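Local coordinates for hypothetical protein (Porphyromonas gingivalis W83, PDB 2P3P) that is of unknown function but probably sits at a membrane and can bind a metal ion, magnesium having been found with it, at residues R14-L17 / A18-E21; L62-R65 / N66-R69; D130-L133 / P134-R138; A145-A148 / S149-P152; R196-G200 / R201-Q205. All coordinates share one frame; numbering follows the deposited sequence. Where two conformers were deposited one is given.

Contact 1 (R14-L17 / A18-E21); sequences RCFL and AMPE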
loop_
_atom_site.group_PDB
_atom_site.type_symbol
_atom_site.label_atom_id
_atom_site.label_comp_id
_atom_site.label_asym_id
_atom_site.label_seq_id
_atom_site.Cartn_x
_atom_site.Cartn_y
_atom_site.Cartn_z
ATOM N N ARG A 14 -7.092 -18.795 0.054
ATOM C CA ARG A 14 -6.720 -19.661 1.179
ATOM C C ARG A 14 -6.164 -18.865 2.348
ATOM O O ARG A 14 -6.582 -19.031 3.488
ATOM C CB ARG A 14 -5.678 -20.684 0.744
ATOM C CG ARG A 14 -6.137 -21.577 -0.400
ATOM C CD ARG A 14 -5.518 -22.959 -0.296
ATOM N NE ARG A 14 -4.081 -22.959 -0.566
ATOM C CZ ARG A 14 -3.531 -22.897 -1.783
ATOM N NH1 ARG A 14 -4.293 -22.804 -2.875
ATOM N NH2 ARG A 14 -2.203 -22.909 -1.905
ATOM N N CYS A 15 -5.213 -17.989 2.058
ATOM C CA CYS A 15 -4.550 -17.180 3.104
ATOM C C CYS A 15 -5.517 -16.228 3.781
ATOM O O CYS A 15 -5.496 -16.082 5.014
ATOM C CB CYS A 15 -3.362 -16.425 2.497
ATOM S SG CYS A 15 -2.054 -17.476 1.922
ATOM N N PHE A 16 -6.364 -15.590 2.979
ATOM C CA PHE A 16 -7.385 -14.683 3.493
ATOM C C PHE A 16 -8.354 -15.375 4.438
ATOM O O PHE A 16 -8.733 -14.840 5.508
ATOM C CB PHE A 16 -8.184 -14.081 2.342
ATOM C CG PHE A 16 -9.112 -13.002 2.761
ATOM C CD1 PHE A 16 -8.630 -11.854 3.332
ATOM C CD2 PHE A 16 -10.484 -13.099 2.509
ATOM C CE1 PHE A 16 -9.477 -10.817 3.686
ATOM C CE2 PHE A 16 -11.330 -12.056 2.850
ATOM C CZ PHE A 16 -10.829 -10.927 3.455
ATOM N N LEU A 17 -8.792 -16.571 4.067
ATOM C CA LEU A 17 -9.739 -17.297 4.883
ATOM C C LEU A 17 -9.084 -17.696 6.236
ATOM O O LEU A 17 -9.744 -17.671 7.276
ATOM C CB LEU A 17 -10.201 -18.549 4.156
ATOM C CG LEU A 17 -11.172 -18.387 2.990
ATOM C CD1 LEU A 17 -11.301 -19.704 2.244
ATOM C CD2 LEU A 17 -12.551 -17.947 3.496
ATOM N N ALA A 18 -7.813 -18.078 6.196
ATOM C CA ALA A 18 -7.072 -18.506 7.411
ATOM C C ALA A 18 -6.293 -17.406 8.147
ATOM O O ALA A 18 -5.558 -17.676 9.107
ATOM C CB ALA A 18 -6.138 -19.656 7.056
HETATM N N MSE A 19 -6.437 -16.159 7.724
HETATM C CA MSE A 19 -5.761 -15.038 8.393
HETATM C C MSE A 19 -6.333 -14.908 9.819
HETATM O O MSE A 19 -7.540 -14.899 9.989
HETATM C CB MSE A 19 -6.015 -13.761 7.594
HETATM C CG MSE A 19 -5.346 -12.497 8.119
HETATM SE SE MSE A 19 -5.835 -10.992 6.983
HETATM C CE MSE A 19 -7.732 -11.020 7.387
ATOM N N PRO A 20 -5.471 -14.873 10.852
ATOM C CA PRO A 20 -5.988 -14.698 12.203
ATOM C C PRO A 20 -6.690 -13.329 12.309
ATOM O O PRO A 20 -6.211 -12.304 11.768
ATOM C CB PRO A 20 -4.725 -14.701 13.086
ATOM C CG PRO A 20 -3.650 -15.431 12.279
ATOM C CD PRO A 20 -3.999 -15.042 10.816
ATOM N N GLU A 21 -7.811 -13.310 13.011
ATOM C CA GLU A 21 -8.506 -12.044 13.278
ATOM C C GLU A 21 -7.563 -10.979 13.884
ATOM O O GLU A 21 -7.660 -9.786 13.549
ATOM C CB GLU A 21 -9.693 -12.285 14.216
ATOM C CG GLU A 21 -10.533 -11.053 14.453
ATOM C CD GLU A 21 -11.806 -11.330 15.256
ATOM O OE1 GLU A 21 -12.393 -12.424 15.148
ATOM O OE2 GLU A 21 -12.229 -10.421 15.983
#
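Phe-16 brings its ring atom CE1 to within 4.1 Å of Met-19 CE, the terminal methyl of a residue that is selenomethionine in this crystal, the methyl approaching obliquely. The two side chains run across each other at a slant, and the touch is a light apolar one. It forms because the Met-19 chain leaves the backbone straight and then bends at its last torsion (chi3 64°), turning CE back toward the helix. With chi1 at -172°, Phe-16 sends its ring to the side where this methyl meets it.

Beneath this pair the backbone shows how a helix gives way to a loop. Ala-18 N still makes an i to i-4 bond to Arg-14 O (3.1 Å, 154° at the hydrogen). One residue later the pattern changes: Met-19 N has a weak, long bond to Phe-16 O, three residues back, at 3.5 Å. The backbone at Met-19 is already extended, and its CB rests 3.5 Å from Cys-15 O.

Carbonyl groups at this end find partners beyond the helix. Cys-15 O accepts from Trp-114 NE1 and Met-19 O from Arg-32 NH2, while the Phe-16 ring and the Met-19 side chain both pack on Met-80 of strand 77-84. The arrangement is that of a C-terminal helix end, where helix 11-18 lies against the seven-stranded antiparallel sheet and passes into an extended loop.

Contact 2 (L62-R65 / N66-R69); sequences LLNR and NFIR
With chi1 at -179°, Asn-64 holds CG anti to its own backbone N, and Phe-67, at chi1 66°, puts its ring between the backbone N and the carbonyl carbon; the two torsions together stack amide on ring. The setting is a tight beta hairpin, strand 58-64 turning through Arg-65 and Asn-66 into strand 67-72. Amide and ring planes are nearly parallel. Asn-64 CB makes a CH-pi contact over the ring face, 3.6 Å from the centroid of the Phe-67 ring, while Asn-64 CG sits 3.4 Å from Phe-67 CE2, nearer the rim.

The other face of the hairpin carries Leu-63 and Ile-68, a non-hydrogen-bonded pair. Leu-63 CD2 reaches Ile-68 CG2 at 4.0 Å, and both side chains pack on Phe-16 of helix 11-18. Further from the turn, Leu-62 and Arg-69 form a regular hydrogen-bonded pair, with Leu-62 N to Arg-69 O at 2.7 Å and the return bond from Arg-69 N to Leu-62 O at 3.0 Å. The guanidinium of Arg-69 leads away to salt bridges with Glu-77 and Glu-161.

The Asn-64 amide is fixed at both ends. ND2 donates to Thr-46 OG1, whereas OD1 accepts from the turn: Asn-66 N points at a lone pair in the plane of the amide, at 2.9 Å from Asn-64 OD1 and almost straight (173°). A water adds a second donor to that oxygen, 2.8 Å from Asn-64 OD1, and gives its other hydrogen to Asn-66 OD1.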
loop_
_atom_site.group_PDB
_atom_site.type_symbol
_atom_site.label_atom_id
_atom_site.label_comp_id
_atom_site.label_asym_id
_atom_site.label_seq_id
_atom_site.Cartn_x
_atom_site.Cartn_y
_atom_site.Cartn_z
ATOM N N LEU A 62 -13.230 -5.584 -2.131
ATOM C CA LEU A 62 -13.077 -6.078 -3.476
ATOM C C LEU A 62 -12.283 -7.373 -3.375
ATOM O O LEU A 62 -11.150 -7.355 -2.941
ATOM C CB LEU A 62 -12.333 -5.085 -4.368
ATOM C CG LEU A 62 -13.049 -3.750 -4.593
ATOM C CD1 LEU A 62 -12.193 -2.885 -5.503
ATOM C CD2 LEU A 62 -14.440 -3.954 -5.167
ATOM N N LEU A 63 -12.926 -8.480 -3.744
ATOM C CA LEU A 63 -12.370 -9.827 -3.626
ATOM C C LEU A 63 -12.088 -10.396 -5.021
ATOM O O LEU A 63 -13.003 -10.683 -5.761
ATOM C CB LEU A 63 -13.327 -10.753 -2.864
ATOM C CG LEU A 63 -13.723 -10.297 -1.450
ATOM C CD1 LEU A 63 -14.834 -11.213 -0.927
ATOM C CD2 LEU A 63 -12.558 -10.292 -0.465
ATOM N N ASN A 64 -10.808 -10.549 -5.339
ATOM C CA ASN A 64 -10.370 -11.117 -6.601
ATOM C C ASN A 64 -9.325 -12.225 -6.297
ATOM O O ASN A 64 -8.660 -12.197 -5.276
ATOM C CB ASN A 64 -9.819 -9.962 -7.481
ATOM C CG ASN A 64 -9.351 -10.413 -8.857
ATOM O OD1 ASN A 64 -8.387 -11.178 -8.983
ATOM N ND2 ASN A 64 -10.010 -9.906 -9.901
ATOM N N ARG A 65 -9.238 -13.215 -7.189
ATOM C CA ARG A 65 -8.292 -14.335 -7.029
ATOM C C ARG A 65 -6.852 -13.866 -6.853
ATOM O O ARG A 65 -6.036 -14.568 -6.231
ATOM C CB ARG A 65 -8.375 -15.305 -8.225
ATOM C CG ARG A 65 -7.649 -16.638 -7.989
ATOM C CD ARG A 65 -7.407 -17.407 -9.271
ATOM N NE ARG A 65 -6.837 -18.731 -9.013
ATOM C CZ ARG A 65 -7.537 -19.775 -8.585
ATOM N NH1 ARG A 65 -8.853 -19.680 -8.407
ATOM N NH2 ARG A 65 -6.927 -20.939 -8.390
ATOM N N ASN A 66 -6.533 -12.715 -7.437
ATOM C CA ASN A 66 -5.186 -12.160 -7.370
ATOM C C ASN A 66 -4.967 -10.919 -6.532
ATOM O O ASN A 66 -3.825 -10.494 -6.385
ATOM C CB ASN A 66 -4.654 -11.938 -8.778
ATOM C CG ASN A 66 -4.536 -13.246 -9.537
ATOM O OD1 ASN A 66 -5.055 -13.375 -10.639
ATOM N ND2 ASN A 66 -3.871 -14.229 -8.931
ATOM N N PHE A 67 -6.018 -10.363 -5.957
ATOM C CA PHE A 67 -5.841 -9.250 -5.010
ATOM C C PHE A 67 -7.137 -9.034 -4.201
ATOM O O PHE A 67 -8.249 -9.347 -4.678
ATOM C CB PHE A 67 -5.495 -7.965 -5.778
ATOM C CG PHE A 67 -6.625 -7.471 -6.671
ATOM C CD1 PHE A 67 -7.587 -6.600 -6.167
ATOM C CD2 PHE A 67 -6.707 -7.850 -7.998
ATOM C CE1 PHE A 67 -8.625 -6.168 -6.944
ATOM C CE2 PHE A 67 -7.803 -7.391 -8.802
ATOM C CZ PHE A 67 -8.719 -6.567 -8.266
ATOM N N ILE A 68 -6.985 -8.508 -2.990
ATOM C CA ILE A 68 -8.092 -8.087 -2.152
ATOM C C ILE A 68 -7.833 -6.620 -1.757
ATOM O O ILE A 68 -6.740 -6.281 -1.293
ATOM C CB ILE A 68 -8.190 -8.981 -0.890
ATOM C CG1 ILE A 68 -8.613 -10.404 -1.322
ATOM C CG2 ILE A 68 -9.088 -8.339 0.175
ATOM C CD1 ILE A 68 -8.473 -11.414 -0.279
ATOM N N ARG A 69 -8.853 -5.775 -1.932
ATOM C CA ARG A 69 -8.753 -4.360 -1.587
ATOM C C ARG A 69 -9.905 -4.060 -0.669
ATOM O O ARG A 69 -11.081 -4.287 -1.030
ATOM C CB ARG A 69 -8.779 -3.473 -2.842
ATOM C CG ARG A 69 -8.542 -1.959 -2.544
ATOM C CD ARG A 69 -8.695 -1.080 -3.790
ATOM N NE ARG A 69 -7.815 -1.345 -4.930
ATOM C CZ ARG A 69 -6.563 -0.927 -5.058
ATOM N NH1 ARG A 69 -5.904 -0.298 -4.073
ATOM N NH2 ARG A 69 -5.920 -1.223 -6.170
HETATM O O HOH W 1 -7.086 -11.757 -11.342
#

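Contact 3 (D130-L133 / P134-R138); sequences DFFL and PHTDR
Thr-136 donates its hydroxyl to the carbonyl of Leu-133, and this hydrogen bond ties the two ends of a type II beta turn running from Leu-133 to Thr-136. OG1 lies 2.8 Å from Leu-133 O, above the carbonyl plane and not on a lone pair. The torsion of Thr-136 decides which branch does this: with chi1 at -71°, OG1 stands beside the backbone N and faces back across the turn, and CG2, anti to the backbone N, comes against the Phe-132 ring. Pro-134 and His-135 occupy the corners, and the positive phi of His-135 (69°) is what a type II turn requires at its third position.

Apolar contacts lie beside that bond. Thr-136 CG2 comes to 3.8 Å from Phe-132 CD2, the side chains crossing at roughly a right angle. At the first corner Leu-133 CB presses on Pro-134 CD at 3.4 Å, closer than carbon atoms usually come, as the proline ring follows directly on the leucine.

The charged group takes an edge position. Arg-138 extends its chain so that NH2 arrives near the plane of the Phe-132 ring, 3.7 Å from Phe-132 CD2, with ring and guanidinium planes 48° apart. The same NH2 forms a salt bridge with Glu-129.

This surface turn belongs to the long loop between strand 116-117 and helix 141-146. Phe-132 meets Phe-187 edge-to-face, and Leu-133 hydrogen-bonds to Phe-187 through the backbone, while Phe-131, one residue before Phe-132, packs on Leu-193 of strand 193-197.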
loop_
_atom_site.group_PDB
_atom_site.type_symbol
_atom_site.label_atom_id
_atom_site.label_comp_id
_atom_site.label_asym_id
_atom_site.label_seq_id
_atom_site.Cartn_x
_atom_site.Cartn_y
_atom_site.Cartn_z
ATOM N N ASP A 130 14.710 11.391 -3.870
ATOM C CA ASP A 130 14.358 10.577 -5.041
ATOM C C ASP A 130 13.247 11.174 -5.901
ATOM O O ASP A 130 13.071 10.745 -7.048
ATOM C CB ASP A 130 14.023 9.159 -4.617
ATOM C CG ASP A 130 15.206 8.474 -3.953
ATOM O OD1 ASP A 130 16.363 8.775 -4.314
ATOM O OD2 ASP A 130 14.966 7.641 -3.077
ATOM N N PHE A 131 12.524 12.149 -5.357
ATOM C CA PHE A 131 11.378 12.754 -6.034
ATOM C C PHE A 131 11.766 14.151 -6.537
ATOM O O PHE A 131 10.909 14.932 -7.008
ATOM C CB PHE A 131 10.184 12.858 -5.071
ATOM C CG PHE A 131 9.618 11.543 -4.657
ATOM C CD1 PHE A 131 8.601 10.939 -5.407
ATOM C CD2 PHE A 131 10.110 10.871 -3.553
ATOM C CE1 PHE A 131 8.079 9.714 -5.050
ATOM C CE2 PHE A 131 9.595 9.623 -3.205
ATOM C CZ PHE A 131 8.570 9.056 -3.967
ATOM N N PHE A 132 13.067 14.460 -6.474
ATOM C CA PHE A 132 13.506 15.769 -6.933
ATOM C C PHE A 132 13.647 15.811 -8.455
ATOM O O PHE A 132 14.045 14.823 -9.096
ATOM C CB PHE A 132 14.840 16.186 -6.287
ATOM C CG PHE A 132 14.771 16.503 -4.809
ATOM C CD1 PHE A 132 13.557 16.515 -4.079
ATOM C CD2 PHE A 132 15.941 16.801 -4.148
ATOM C CE1 PHE A 132 13.555 16.808 -2.725
ATOM C CE2 PHE A 132 15.953 17.086 -2.788
ATOM C CZ PHE A 132 14.763 17.094 -2.078
ATOM N N LEU A 133 13.334 16.975 -9.032
ATOM C CA LEU A 133 13.545 17.252 -10.452
ATOM C C LEU A 133 15.027 17.351 -10.760
ATOM O O LEU A 133 15.855 17.488 -9.835
ATOM C CB LEU A 133 12.895 18.598 -10.831
ATOM C CG LEU A 133 11.387 18.552 -10.886
ATOM C CD1 LEU A 133 10.814 19.967 -10.938
ATOM C CD2 LEU A 133 10.930 17.659 -12.047
ATOM N N PRO A 134 15.393 17.244 -12.044
ATOM C CA PRO A 134 16.799 17.434 -12.410
ATOM C C PRO A 134 17.368 18.770 -11.952
ATOM O O PRO A 134 16.625 19.768 -11.838
ATOM C CB PRO A 134 16.793 17.310 -13.944
ATOM C CG PRO A 134 15.570 16.509 -14.260
ATOM C CD PRO A 134 14.569 16.861 -13.203
ATOM N N HIS A 135 18.674 18.765 -11.663
ATOM C CA HIS A 135 19.459 19.988 -11.384
ATOM C C HIS A 135 19.097 20.639 -10.085
ATOM O O HIS A 135 19.371 21.820 -9.869
ATOM C CB HIS A 135 19.308 21.045 -12.516
ATOM C CG HIS A 135 19.832 20.599 -13.834
ATOM N ND1 HIS A 135 19.699 21.359 -14.986
ATOM C CD2 HIS A 135 20.485 19.471 -14.199
ATOM C CE1 HIS A 135 20.261 20.719 -15.993
ATOM N NE2 HIS A 135 20.729 19.566 -15.549
ATOM N N THR A 136 18.459 19.902 -9.176
ATOM C CA THR A 136 18.069 20.520 -7.916
ATOM C C THR A 136 19.258 21.077 -7.150
ATOM O O THR A 136 20.230 20.361 -6.941
ATOM C CB THR A 136 17.328 19.511 -7.058
ATOM O OG1 THR A 136 16.057 19.301 -7.688
ATOM C CG2 THR A 136 17.179 20.059 -5.637
ATOM N N ASP A 137 19.174 22.360 -6.768
ATOM C CA ASP A 137 20.218 23.045 -5.995
ATOM C C ASP A 137 19.808 23.082 -4.519
ATOM O O ASP A 137 18.886 23.803 -4.115
ATOM C CB ASP A 137 20.440 24.468 -6.546
ATOM C CG ASP A 137 21.530 25.219 -5.820
ATOM O OD1 ASP A 137 22.200 24.614 -4.936
ATOM O OD2 ASP A 137 21.746 26.404 -6.156
ATOM N N ARG A 138 20.505 22.312 -3.698
ATOM C CA ARG A 138 20.238 22.285 -2.255
ATOM C C ARG A 138 20.657 23.547 -1.515
ATOM O O ARG A 138 20.487 23.629 -0.287
ATOM C CB ARG A 138 20.879 21.036 -1.633
ATOM C CG ARG A 138 20.190 19.745 -2.112
ATOM C CD ARG A 138 21.065 18.519 -2.057
ATOM N NE ARG A 138 20.332 17.374 -2.599
ATOM C CZ ARG A 138 20.240 17.056 -3.891
ATOM N NH1 ARG A 138 20.841 17.787 -4.857
ATOM N NH2 ARG A 138 19.533 15.984 -4.212
#

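Contact 4 (A145-A148 / S149-P152); sequences AIYA and SLTP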
loop_
_atom_site.group_PDB
_atom_site.type_symbol
_atom_site.label_atom_id
_atom_site.label_comp_id
_atom_site.label_asym_id
_atom_site.label_seq_id
_atom_site.Cartn_x
_atom_site.Cartn_y
_atom_site.Cartn_z
ATOM N N ALA A 145 13.893 27.389 1.781
ATOM C CA ALA A 145 12.611 27.838 2.294
ATOM C C ALA A 145 11.638 26.664 2.537
ATOM O O ALA A 145 10.838 26.700 3.474
ATOM C CB ALA A 145 11.989 28.889 1.342
ATOM N N ILE A 146 11.691 25.625 1.701
ATOM C CA ILE A 146 10.746 24.488 1.790
ATOM C C ILE A 146 11.319 23.319 2.622
ATOM O O ILE A 146 10.559 22.494 3.103
ATOM C CB ILE A 146 10.431 23.922 0.380
ATOM C CG1 ILE A 146 9.756 24.976 -0.499
ATOM C CG2 ILE A 146 9.607 22.566 0.445
ATOM C CD1 ILE A 146 8.631 25.765 0.192
ATOM N N TYR A 147 12.637 23.294 2.821
ATOM C CA TYR A 147 13.351 22.159 3.400
ATOM C C TYR A 147 12.639 21.556 4.615
ATOM O O TYR A 147 12.383 20.363 4.676
ATOM C CB TYR A 147 14.760 22.576 3.854
ATOM C CG TYR A 147 15.498 21.442 4.486
ATOM C CD1 TYR A 147 15.940 20.386 3.701
ATOM C CD2 TYR A 147 15.700 21.368 5.869
ATOM C CE1 TYR A 147 16.603 19.309 4.243
ATOM C CE2 TYR A 147 16.377 20.276 6.426
ATOM C CZ TYR A 147 16.817 19.248 5.591
ATOM O OH TYR A 147 17.481 18.140 6.072
ATOM N N ALA A 148 12.343 22.384 5.596
ATOM C CA ALA A 148 11.721 21.891 6.834
ATOM C C ALA A 148 10.291 21.344 6.614
ATOM O O ALA A 148 9.787 20.568 7.459
ATOM C CB ALA A 148 11.751 22.956 7.902
ATOM N N SER A 149 9.657 21.702 5.492
ATOM C CA SER A 149 8.344 21.181 5.175
ATOM C C SER A 149 8.381 19.824 4.425
ATOM O O SER A 149 7.330 19.208 4.179
ATOM C CB SER A 149 7.523 22.213 4.417
ATOM O OG SER A 149 7.147 23.261 5.285
ATOM N N LEU A 150 9.581 19.362 4.072
ATOM C CA LEU A 150 9.765 18.146 3.283
ATOM C C LEU A 150 9.629 16.894 4.153
ATOM O O LEU A 150 9.466 15.807 3.623
ATOM C CB LEU A 150 11.152 18.165 2.591
ATOM C CG LEU A 150 11.327 19.101 1.385
ATOM C CD1 LEU A 150 12.766 19.030 0.882
ATOM C CD2 LEU A 150 10.346 18.784 0.253
ATOM N N THR A 151 9.675 17.076 5.472
ATOM C CA THR A 151 9.575 15.978 6.445
ATOM C C THR A 151 8.503 16.364 7.468
ATOM O O THR A 151 8.570 17.458 8.022
ATOM C CB THR A 151 10.942 15.767 7.132
ATOM O OG1 THR A 151 11.932 15.408 6.153
ATOM C CG2 THR A 151 10.861 14.686 8.196
ATOM N N PRO A 152 7.534 15.477 7.780
ATOM C CA PRO A 152 7.423 14.046 7.427
ATOM C C PRO A 152 7.201 13.833 5.943
ATOM O O PRO A 152 6.421 14.536 5.317
ATOM C CB PRO A 152 6.221 13.558 8.261
ATOM C CG PRO A 152 6.105 14.534 9.340
ATOM C CD PRO A 152 6.469 15.843 8.735
HETATM O O HOH W 2 13.382 18.079 6.039
#
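Leu-150 lies folded back at the C-terminal end of helix 141-146, where the chain passes into the loop before strand 155-159. Its CB begins 3.3 Å from Tyr-147 O. CG, set beside the backbone N (chi1 -74°), lies over the same carbonyl at 3.7 Å from Tyr-147 O. From there the branches part: CD2 turns to Ile-146, 3.9 Å from Ile-146 CG2, the two side chains crossing at about a right angle, and CD1 passes near the Tyr-147 backbone, 4.1 Å from Tyr-147 CA.

The backbone is held by two i to i-3 hydrogen bonds. Ser-149 N donates to Ile-146 O at 2.7 Å, bent to 140° at the hydrogen, and Leu-150 N to Tyr-147 O at 3.0 Å; both donors stand above the carbonyl planes. Ile-146 packs on Leu-183 and Ala-184 of helix 181-184, and Leu-150 also packs on Leu-188. Ser-149, a magnesium-binding residue in a structure of this protein, has no metal here.

Tyr-147 O accepts a second bond, from a water 2.8 Å away. That water also bonds to Thr-151 OG1 in one of the two conformers of Thr-151, and its oxygen sits over the centre of the Tyr-147 ring.

Contact 5 (R196-G200 / R201-Q205); sequences RWQSG and RFVRQ
Trp-197 and Phe-202 meet edge-to-face: the indole turns its edge to the phenyl ring, Trp-197 CE3 standing over the ring centre and 3.6 Å from Phe-202 CE2. The planes are 65° apart. One face of the indole is covered by the backbone of the turn, with Gly-200 C and Arg-201 N above it and Trp-197 CZ3 3.6 Å from Arg-201 CA, while Phe-202 CG lies in plane at its edge. The frame is a beta hairpin, strands 193-197 and 202-204, in which the two aromatics form a non-hydrogen-bonded pair.

Arg-196 and Val-203, whose side chains leave on the other face, form a hydrogen-bonded pair: Arg-196 N to Val-203 O and Val-203 N to Arg-196 O, each 2.9 Å. Gln-198 extends its chain across Val-203, OE1 coming to 3.6 Å from Val-203 CB. Ser-199 and Gly-200, both with positive phi, carry the chain round.

Trp-197 and Phe-202 both pack on Leu-83 of strand 77-84, and Trp-197 NE1 donates to Pro-84 O, joining the four-stranded sheet to the larger one. The loop closes with Gln-198 N donating to Arg-201 O at 2.9 Å, nearly straight (168°), answered by a weak bond from Arg-201 N to Gln-198 O.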
loop_
_atom_site.group_PDB
_atom_site.type_symbol
_atom_site.label_atom_id
_atom_site.label_comp_id
_atom_site.label_asym_id
_atom_site.label_seq_id
_atom_site.Cartn_x
_atom_site.Cartn_y
_atom_site.Cartn_z
ATOM N N ARG A 196 9.721 -2.825 -9.434
ATOM C CA ARG A 196 9.334 -4.109 -9.968
ATOM C C ARG A 196 9.879 -5.172 -9.014
ATOM O O ARG A 196 11.008 -5.092 -8.528
ATOM C CB ARG A 196 9.910 -4.290 -11.381
ATOM C CG ARG A 196 9.347 -5.482 -12.094
ATOM C CD ARG A 196 9.766 -5.517 -13.573
ATOM N NE ARG A 196 9.526 -6.859 -14.071
ATOM C CZ ARG A 196 10.203 -7.466 -15.052
ATOM N NH1 ARG A 196 11.199 -6.854 -15.697
ATOM N NH2 ARG A 196 9.871 -8.712 -15.406
ATOM N N TRP A 197 9.058 -6.166 -8.743
ATOM C CA TRP A 197 9.449 -7.315 -7.931
ATOM C C TRP A 197 10.323 -8.239 -8.768
ATOM O O TRP A 197 9.901 -8.760 -9.814
ATOM C CB TRP A 197 8.204 -8.038 -7.487
ATOM C CG TRP A 197 8.399 -9.177 -6.543
ATOM C CD1 TRP A 197 8.307 -10.486 -6.837
ATOM C CD2 TRP A 197 8.638 -9.101 -5.125
ATOM N NE1 TRP A 197 8.471 -11.231 -5.712
ATOM C CE2 TRP A 197 8.656 -10.410 -4.643
ATOM C CE3 TRP A 197 8.778 -8.054 -4.227
ATOM C CZ2 TRP A 197 8.878 -10.713 -3.285
ATOM C CZ3 TRP A 197 9.011 -8.353 -2.881
ATOM C CH2 TRP A 197 9.058 -9.663 -2.436
ATOM N N GLN A 198 11.550 -8.417 -8.315
ATOM C CA GLN A 198 12.528 -9.148 -9.068
ATOM C C GLN A 198 13.320 -9.924 -8.039
ATOM O O GLN A 198 13.963 -9.331 -7.168
ATOM C CB GLN A 198 13.427 -8.184 -9.860
ATOM C CG GLN A 198 12.711 -7.457 -11.011
ATOM C CD GLN A 198 13.504 -6.295 -11.634
ATOM O OE1 GLN A 198 14.615 -5.972 -11.209
ATOM N NE2 GLN A 198 12.932 -5.675 -12.664
ATOM N N SER A 199 13.230 -11.249 -8.129
ATOM C CA SER A 199 13.949 -12.157 -7.247
ATOM C C SER A 199 13.791 -11.774 -5.775
ATOM O O SER A 199 14.775 -11.520 -5.059
ATOM C CB SER A 199 15.429 -12.219 -7.640
ATOM O OG SER A 199 16.069 -10.973 -7.406
ATOM N N GLY A 200 12.535 -11.727 -5.352
ATOM C CA GLY A 200 12.190 -11.627 -3.948
ATOM C C GLY A 200 12.398 -10.255 -3.337
ATOM O O GLY A 200 12.563 -10.173 -2.123
ATOM N N ARG A 201 12.419 -9.194 -4.150
ATOM C CA ARG A 201 12.495 -7.812 -3.631
ATOM C C ARG A 201 12.084 -6.750 -4.652
ATOM O O ARG A 201 12.100 -6.978 -5.853
ATOM C CB ARG A 201 13.911 -7.498 -3.138
ATOM C CG ARG A 201 14.951 -7.584 -4.227
ATOM C CD ARG A 201 16.316 -7.108 -3.743
ATOM N NE ARG A 201 16.825 -7.748 -2.524
ATOM C CZ ARG A 201 17.059 -9.054 -2.351
ATOM N NH1 ARG A 201 16.780 -9.958 -3.297
ATOM N NH2 ARG A 201 17.561 -9.468 -1.188
ATOM N N PHE A 202 11.681 -5.585 -4.162
ATOM C CA PHE A 202 11.293 -4.496 -5.043
ATOM C C PHE A 202 12.529 -3.674 -5.471
ATOM O O PHE A 202 13.301 -3.258 -4.631
ATOM C CB PHE A 202 10.241 -3.622 -4.375
ATOM C CG PHE A 202 8.848 -4.177 -4.475
ATOM C CD1 PHE A 202 8.208 -4.207 -5.697
ATOM C CD2 PHE A 202 8.153 -4.637 -3.337
ATOM C CE1 PHE A 202 6.934 -4.740 -5.818
ATOM C CE2 PHE A 202 6.847 -5.137 -3.442
ATOM C CZ PHE A 202 6.233 -5.198 -4.687
ATOM N N VAL A 203 12.664 -3.464 -6.791
ATOM C CA VAL A 203 13.814 -2.821 -7.385
ATOM C C VAL A 203 13.310 -1.649 -8.213
ATOM O O VAL A 203 12.359 -1.790 -9.013
ATOM C CB VAL A 203 14.558 -3.852 -8.294
ATOM C CG1 VAL A 203 15.724 -3.219 -9.024
ATOM C CG2 VAL A 203 15.051 -5.017 -7.443
ATOM N N ARG A 204 13.928 -0.491 -8.013
ATOM C CA ARG A 204 13.541 0.699 -8.728
ATOM C C ARG A 204 13.714 0.468 -10.232
ATOM O O ARG A 204 14.757 0.004 -10.678
ATOM C CB ARG A 204 14.363 1.896 -8.234
ATOM C CG ARG A 204 14.167 3.156 -9.040
ATOM C CD ARG A 204 12.869 3.837 -8.677
ATOM N NE ARG A 204 12.681 4.991 -9.524
ATOM C CZ ARG A 204 13.300 6.158 -9.340
ATOM N NH1 ARG A 204 14.112 6.338 -8.304
ATOM N NH2 ARG A 204 13.079 7.163 -10.185
ATOM N N GLN A 205 12.661 0.777 -10.989
ATOM C CA GLN A 205 12.715 0.833 -12.454
ATOM C C GLN A 205 12.975 2.259 -12.955
ATOM O O GLN A 205 12.086 3.125 -12.890
ATOM C CB GLN A 205 11.403 0.305 -13.041
ATOM C CG GLN A 205 11.088 -1.115 -12.614
ATOM C CD GLN A 205 12.239 -2.063 -12.924
ATOM O OE1 GLN A 205 13.015 -2.439 -12.029
ATOM N NE2 GLN A 205 12.380 -2.426 -14.197
#

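How the contacts relate
All five contacts are local, and they show how one chain reverses or ends its elements by different chemistry. Contacts 2 and 5 are hairpins, one in each antiparallel sheet, with flat groups stacked or set edge-to-face. Of the helix ends, contact 1 keeps one i to i-4 bond and a weak i to i-3 bond, whereas contact 4 has two i to i-3 bonds. These four are partly buried; contact 3, a turn closed by a hydroxyl, is a surface contact with none of its touching residues buried. Contacts 1 and 2 share a core, Phe-16 CG lying 3.5 Å from Ile-68 CD1. On the opposite side of the chain's centre, contacts 3 and 4 touch through Phe-132 and Leu-150.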